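Local coordinates for protein P35 antigen (Borrelia burgdorferi, PDB 4ALY) that is a lipoprotein of the bacterial outer surface that is critical to ensure infection after a tick bite, at residues Arg96-Asp101 with Met134-Leu139. Sequence-based numbering, arbitrary orientation.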
# COMPACT_ATOMS: atom_id res chain seq x y z
N ARG A 96 -14.52 8.97 2.92
CA ARG A 96 -15.24 7.84 3.51
C ARG A 96 -15.16 7.70 5.02
O ARG A 96 -16.09 7.13 5.62
CB ARG A 96 -14.86 6.53 2.81
CG ARG A 96 -15.25 6.50 1.32
CD ARG A 96 -14.66 5.28 0.65
NE ARG A 96 -14.78 5.27 -0.82
CZ ARG A 96 -15.91 5.08 -1.52
NH1 ARG A 96 -17.09 4.88 -0.93
NH2 ARG A 96 -15.87 5.09 -2.83
N GLY A 97 -14.13 8.30 5.64
CA GLY A 97 -13.88 8.19 7.09
C GLY A 97 -13.69 6.74 7.44
O GLY A 97 -13.26 5.96 6.62
N GLU A 98 -14.18 6.33 8.59
CA GLU A 98 -13.98 4.96 9.06
C GLU A 98 -14.77 4.97 10.32
O GLU A 98 -15.01 6.05 10.87
CB GLU A 98 -12.45 4.70 9.36
CG GLU A 98 -11.87 5.47 10.57
CD GLU A 98 -10.32 5.57 10.58
OE1 GLU A 98 -9.58 4.54 10.47
OE2 GLU A 98 -9.85 6.70 10.72
N PRO A 99 -15.12 3.81 10.83
CA PRO A 99 -15.80 3.62 12.10
C PRO A 99 -14.84 3.90 13.26
O PRO A 99 -13.64 3.98 13.02
CB PRO A 99 -16.04 2.13 12.11
CG PRO A 99 -15.96 1.73 10.69
CD PRO A 99 -14.78 2.50 10.26
N ASN A 100 -15.36 4.03 14.49
CA ASN A 100 -14.48 4.23 15.65
C ASN A 100 -13.65 2.98 15.80
O ASN A 100 -12.55 3.05 16.27
CB ASN A 100 -15.25 4.39 16.97
CG ASN A 100 -16.14 5.63 16.98
OD1 ASN A 100 -15.80 6.63 16.34
ND2 ASN A 100 -17.32 5.56 17.68
N ASP A 101 -14.23 1.84 15.44
CA ASP A 101 -13.52 0.60 15.56
C ASP A 101 -12.50 0.34 14.40
O ASP A 101 -11.92 -0.73 14.32
CB ASP A 101 -14.47 -0.56 15.87
CG ASP A 101 -15.09 -1.23 14.62
OD1 ASP A 101 -15.06 -0.68 13.48
OD2 ASP A 101 -15.67 -2.33 14.84
N MET A 134 -4.61 5.42 3.66
CA MET A 134 -3.74 4.88 2.57
C MET A 134 -3.73 3.36 2.70
O MET A 134 -3.82 2.64 1.74
CB MET A 134 -2.34 5.46 2.65
CG MET A 134 -2.00 6.50 1.60
SD MET A 134 -0.72 7.59 2.21
CE MET A 134 -0.90 9.07 1.19
N LEU A 135 -3.67 2.84 3.91
CA LEU A 135 -3.73 1.42 4.04
C LEU A 135 -5.08 0.85 3.46
O LEU A 135 -5.08 -0.20 2.80
CB LEU A 135 -3.60 1.06 5.50
CG LEU A 135 -3.74 -0.42 5.84
CD1 LEU A 135 -2.66 -1.27 5.12
CD2 LEU A 135 -3.64 -0.52 7.38
N TYR A 136 -6.21 1.54 3.71
CA TYR A 136 -7.52 1.02 3.29
C TYR A 136 -7.61 1.09 1.76
O TYR A 136 -8.08 0.16 1.11
CB TYR A 136 -8.66 1.84 3.91
CG TYR A 136 -8.72 1.93 5.43
CD1 TYR A 136 -8.31 0.87 6.24
CD2 TYR A 136 -9.18 3.08 6.06
CE1 TYR A 136 -8.40 0.93 7.63
CE2 TYR A 136 -9.23 3.19 7.44
CZ TYR A 136 -8.86 2.08 8.23
OH TYR A 136 -8.93 2.15 9.62
N THR A 137 -7.15 2.21 1.19
CA THR A 137 -7.04 2.38 -0.23
C THR A 137 -6.16 1.29 -0.86
O THR A 137 -6.45 0.88 -2.00
CB THR A 137 -6.48 3.77 -0.52
OG1 THR A 137 -7.38 4.73 0.04
CG2 THR A 137 -6.38 4.05 -1.98
N SER A 138 -5.18 0.76 -0.11
CA SER A 138 -4.25 -0.20 -0.70
C SER A 138 -4.95 -1.50 -0.94
O SER A 138 -4.46 -2.40 -1.64
CB SER A 138 -3.00 -0.38 0.20
OG SER A 138 -3.21 -1.31 1.25
N LEU A 139 -6.11 -1.62 -0.31
CA LEU A 139 -6.94 -2.81 -0.49
C LEU A 139 -8.21 -2.32 -1.26
O LEU A 139 -9.33 -2.84 -1.04
CB LEU A 139 -7.29 -3.41 0.92
CG LEU A 139 -6.18 -4.18 1.66
CD1 LEU A 139 -6.29 -4.34 3.22
CD2 LEU A 139 -6.01 -5.52 0.96
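Tyr136 reaches from helix 129-137 to the loop after helix 70-95 and gives its phenol proton to Glu98, with Tyr136 OH 2.6 Å from Glu98 OE1. The tyrosine oxygen lies nearly along the C-O axis of that carboxylate arm. Glu98 OE1 sits at the ring's edge, in the ring plane and 3.3 Å from Tyr136 CE2, while the carboxylate plane stands almost perpendicular to the ring (89°). Glu98 CB adds a looser touch, 4.0 Å from Tyr136 CE2. Gly97, with positive phi, is the first residue to leave helical geometry after helix 70-95; in Glu98 the bond to CB points toward the segment 134-139. From there CG lies between backbone N and carbonyl carbon (chi1 68°), and the extended remainder carries the carboxylate to the phenol. Its other oxygen, OE2, forms a salt bridge with Arg132, one turn earlier on the tyrosine's own helix. Phe103 meets the Tyr136 ring edge-to-face, and Ile146 and Phe110 also pack against this side chain. Within the all-helical Bbcrasp-1-type domain, one carboxylate thus fastens the loop between helices 70-95 and 106-110 to helix 129-137 through two different residues, and the arginine's charge would be expected to keep Glu98 ionised, a strong acceptor for the phenol.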